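Local coordinates for lactate racemase apoprotein (Thermoanaerobacterium thermosaccharolyticum, PDB 2YJG), which catalyses the interconversion of D- and L-lactate, using as a mature enzyme a nickel pincer cofactor that is absent from this apoprotein, at the interface of chains A and B. Residues are numbered along the deposited sequence; one frame, centred on the assembly and turned at random. Chains: chain A/B, Lactate racemase apoprotein.

Contact 1: the interface of chains A and B. Residues chain A 64, 96-98; chain B 64-65, 96-98.
Two copies of the loop leading into strand 98-104 of chain B (99-104 in chain A) meet at this polar patch of the homodimer interface, with A:Ser96 gripped by side chains of chain B. Its hydroxyl OG, beside its own backbone N, accepts a nearly straight hydrogen bond from B:Asn65 ND2 at 2.9 Å and lies in that amide's plane. An alanine in place of B:Asn65 would remove the amide donor and would probably leave the A:Ser96 hydroxyl less firmly oriented at the interface. The carbonyl of A:Ser96 is held separately: B:Asn98 ND2 donates to A:Ser96 O at 3.0 Å, with the acceptor close to the amide plane but the donor well above the carbonyl plane. The same ND2 is 3.3 Å from a water that lies 2.9 Å from A:Ala97 O, so B:Asn98 serves A:Ser96 O directly and A:Ala97 O through water.

The asparagines at position 98 depart from exact two-fold symmetry. In A:Asn98, CG stands beside the backbone N (chi1 -63°), whereas in B:Asn98 it is anti to it (chi1 -168°). The side chains slide past each other in opposite directions with their amide planes 39° apart, and A:Asn98 ND2 comes within 3.4 Å of B:Asn98 CG. As modelled, A:Asn98 OD1 sits 3.0 Å from B:Ser96 O, a clash of two acceptors; an exchange of the amide N and O would turn this pair into a plausible hydrogen bond.

B:Lys64 runs alongside A:Ser96, its CG 3.9 Å from A:Ser96 CB. Bends at chi2 and chi4 steer its tip toward that of A:Asn98, where, in the modelled amide orientation, a positive charge would probably ease the crowding of oxygens. The amine also bonds within its own chain: B:Lys64 NZ donates to B:Ser96 O at 3.0 Å, approaching from above the carbonyl plane.

Contact 2: the interface of chains A and B. Residues chain A 113, 116-117, 126; chain B 112-113, 116-117, 122, 126.
A:Leu113, the first residue of helix 113-120, carries this apolar patch, and its side chain can be traced atom by atom across chain B. CB lies against the carboxylate of B:Glu122, 3.5 Å from its OE1, a contact with no donor in it. The chain then leaves with CG anti to the backbone N (chi1 -178°), which points the fork at CG into the partner. One branch, CD1, reaches a second acidic side chain and stops 3.7 Å from B:Glu126 OE2. The second, CD2, lies on the aliphatic stem of B:Lys117, 3.8 Å from its CB, the two side chains sliding past each other in opposite directions.

The exchange of chains repeats much of this: B:Leu113 CD2 lies 3.7 Å from A:Lys117 CB. Beside the leucines, each methionine sulfur meets a carboxylate of the opposite helix 122-127. A:Met116 crosses B:Glu126 at about a right angle, placing SD 3.3 Å from B:Glu126 OE2; its bend at chi3 (60°) brings the CE methyl over B:Glu126 CG. In the twin, B:Met116 SD lies 3.4 Å from A:Glu126 OE2, but the side chains cross obliquely.

No hydrogen bond or salt bridge spans the chains here, so the contact appears to rest mainly on shape and van der Waals packing. Within chain B, B:Lys117 NZ forms a long salt bridge of 3.6 Å to B:Glu122 OE1, which is likely to steady the carboxylate packed against A:Leu113. The patch packs helices 113-120 and 122-127 of one subunit against the same helices of the other and so is likely to help hold the homodimer together; A:Glu126 and B:Glu126 also belong to the magnesium site seen in this protein.

Contact 1: the interface of chains A and B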
# COMPACT_ATOMS: atom_id res chain seq x y z
N LYS A 64 3.58 -16.73 -19.11
CA LYS A 64 4.54 -15.78 -18.51
C LYS A 64 4.01 -14.39 -18.22
O LYS A 64 4.78 -13.48 -17.89
CB LYS A 64 5.79 -15.67 -19.40
CG LYS A 64 5.63 -14.87 -20.66
CD LYS A 64 6.78 -15.15 -21.66
CE LYS A 64 6.59 -14.38 -22.94
NZ LYS A 64 7.63 -14.79 -23.90
N SER A 96 7.01 -19.40 -10.69
CA SER A 96 7.61 -18.10 -11.05
C SER A 96 6.73 -17.27 -11.98
O SER A 96 7.20 -16.33 -12.59
CB SER A 96 8.98 -18.36 -11.73
OG SER A 96 9.81 -19.10 -10.85
N ALA A 97 5.44 -17.60 -12.06
CA ALA A 97 4.51 -16.81 -12.86
C ALA A 97 4.53 -15.35 -12.50
O ALA A 97 4.57 -14.97 -11.33
CB ALA A 97 3.06 -17.34 -12.72
N ASN A 98 4.54 -14.53 -13.54
CA ASN A 98 4.25 -13.15 -13.37
C ASN A 98 2.75 -13.00 -13.32
O ASN A 98 2.03 -13.40 -14.27
CB ASN A 98 4.78 -12.33 -14.51
CG ASN A 98 6.25 -12.40 -14.60
OD1 ASN A 98 6.79 -12.88 -15.60
ND2 ASN A 98 6.92 -12.00 -13.52
N LYS B 64 15.26 -15.79 -14.55
CA LYS B 64 13.82 -15.68 -14.32
C LYS B 64 13.54 -14.99 -12.98
O LYS B 64 12.79 -14.06 -12.96
CB LYS B 64 13.16 -17.08 -14.37
CG LYS B 64 11.61 -17.08 -14.28
CD LYS B 64 10.98 -15.86 -15.03
CE LYS B 64 9.51 -16.05 -15.35
NZ LYS B 64 9.21 -15.47 -16.70
N ASN B 65 14.13 -15.45 -11.86
CA ASN B 65 13.84 -14.81 -10.55
C ASN B 65 14.94 -13.89 -10.04
O ASN B 65 16.04 -14.34 -9.74
CB ASN B 65 13.54 -15.88 -9.52
CG ASN B 65 12.27 -16.61 -9.85
OD1 ASN B 65 11.19 -16.00 -9.86
ND2 ASN B 65 12.39 -17.86 -10.25
N SER B 96 10.22 -10.18 -19.15
CA SER B 96 9.39 -11.03 -18.29
C SER B 96 10.09 -11.52 -17.02
O SER B 96 9.68 -12.52 -16.40
CB SER B 96 8.93 -12.26 -19.06
OG SER B 96 7.96 -11.84 -20.00
N ALA B 97 11.16 -10.83 -16.67
CA ALA B 97 11.86 -11.09 -15.44
C ALA B 97 10.83 -10.91 -14.33
O ALA B 97 9.99 -9.99 -14.38
CB ALA B 97 13.03 -10.09 -15.26
N ASN B 98 10.90 -11.80 -13.37
CA ASN B 98 10.09 -11.71 -12.16
C ASN B 98 10.98 -11.08 -11.07
O ASN B 98 11.84 -11.75 -10.50
CB ASN B 98 9.63 -13.12 -11.78
CG ASN B 98 8.59 -13.09 -10.72
OD1 ASN B 98 8.64 -12.27 -9.83
ND2 ASN B 98 7.64 -13.99 -10.81
O HOH W 1 4.98 -13.08 -9.14

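Contact 2: the interface of chains A and B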
# COMPACT_ATOMS: atom_id res chain seq x y z
N LEU A 113 -4.41 4.26 -2.29
CA LEU A 113 -3.58 3.27 -1.60
C LEU A 113 -4.21 2.88 -0.28
O LEU A 113 -4.15 1.70 0.10
CB LEU A 113 -2.15 3.78 -1.39
CG LEU A 113 -1.09 2.89 -0.71
CD1 LEU A 113 -0.87 1.60 -1.47
CD2 LEU A 113 0.25 3.65 -0.57
N MET A 116 -6.85 0.58 -1.11
CA MET A 116 -6.27 -0.69 -1.48
C MET A 116 -5.86 -1.45 -0.22
O MET A 116 -6.13 -2.63 -0.08
CB MET A 116 -5.10 -0.50 -2.45
CG MET A 116 -5.60 -0.23 -3.86
SD MET A 116 -4.34 0.24 -5.05
CE MET A 116 -3.54 -1.21 -4.81
N LYS A 117 -5.27 -0.75 0.73
CA LYS A 117 -4.86 -1.40 1.98
C LYS A 117 -6.11 -1.91 2.68
O LYS A 117 -6.10 -3.02 3.16
CB LYS A 117 -4.14 -0.40 2.90
CG LYS A 117 -3.71 -0.99 4.22
CD LYS A 117 -3.39 0.10 5.26
CE LYS A 117 -3.61 -0.44 6.67
NZ LYS A 117 -2.54 -1.42 6.99
N GLU A 126 1.64 -4.68 -1.12
CA GLU A 126 3.08 -4.63 -1.29
C GLU A 126 3.61 -5.78 -2.16
O GLU A 126 4.30 -5.54 -3.17
CB GLU A 126 3.75 -4.67 0.09
CG GLU A 126 3.43 -3.42 0.97
CD GLU A 126 3.91 -3.53 2.40
OE1 GLU A 126 4.48 -4.58 2.80
OE2 GLU A 126 3.75 -2.51 3.15
N THR B 112 6.43 0.38 7.37
CA THR B 112 4.97 0.44 7.29
C THR B 112 4.64 0.81 5.87
O THR B 112 5.51 1.27 5.12
CB THR B 112 4.40 1.54 8.21
OG1 THR B 112 4.91 2.81 7.81
CG2 THR B 112 4.78 1.26 9.66
N LEU B 113 3.40 0.60 5.49
CA LEU B 113 2.97 0.99 4.16
C LEU B 113 3.13 2.51 3.97
O LEU B 113 3.50 2.96 2.91
CB LEU B 113 1.52 0.49 3.92
CG LEU B 113 0.89 0.73 2.55
CD1 LEU B 113 1.76 0.18 1.41
CD2 LEU B 113 -0.53 0.13 2.53
N MET B 116 6.69 3.15 3.08
CA MET B 116 6.94 2.69 1.73
C MET B 116 6.41 3.71 0.72
O MET B 116 7.10 3.98 -0.25
CB MET B 116 6.29 1.34 1.47
CG MET B 116 6.86 0.19 2.23
SD MET B 116 6.47 -1.37 1.42
CE MET B 116 7.91 -1.56 0.35
N LYS B 117 5.19 4.22 0.90
CA LYS B 117 4.70 5.30 0.04
C LYS B 117 5.66 6.49 0.03
O LYS B 117 6.03 6.98 -1.04
CB LYS B 117 3.25 5.77 0.39
CG LYS B 117 2.86 7.08 -0.40
CD LYS B 117 1.39 7.36 -0.43
CE LYS B 117 1.08 8.63 -1.22
NZ LYS B 117 -0.09 9.28 -0.61
N GLU B 122 3.39 5.80 -4.47
CA GLU B 122 2.24 4.93 -4.49
C GLU B 122 2.25 3.95 -5.66
O GLU B 122 2.03 2.74 -5.47
CB GLU B 122 1.02 5.81 -4.61
CG GLU B 122 -0.28 5.13 -4.44
CD GLU B 122 -1.35 6.13 -3.97
OE1 GLU B 122 -1.18 6.77 -2.89
OE2 GLU B 122 -2.35 6.25 -4.68
N GLU B 126 2.52 -0.23 -5.30
CA GLU B 126 1.48 -1.05 -5.94
C GLU B 126 1.95 -1.96 -7.08
O GLU B 126 1.77 -3.20 -7.04
CB GLU B 126 0.44 -0.07 -6.45
CG GLU B 126 -0.32 0.60 -5.29
CD GLU B 126 -1.27 1.65 -5.78
OE1 GLU B 126 -1.37 1.80 -7.02
OE2 GLU B 126 -1.88 2.36 -4.92

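The C-alpha centres of contact 1 and contact 2 lie about 22 Å apart, and the two share no residue, yet both belong to the same two-fold interface of the homodimer. Chain order joins them: strand 98-104 (99-104 in chain A) leaves contact 1 and is followed by His108 of the same chain, the presumed proton donor/acceptor, and then helix 113-120 of contact 2. Contact 1 supplies directional polar bonds and contact 2 apolar fit. Their centres stand about 28 Å and 18 Å from B:His108, so neither lies at the presumed catalytic centre, although dimerisation could steady the segment carrying it.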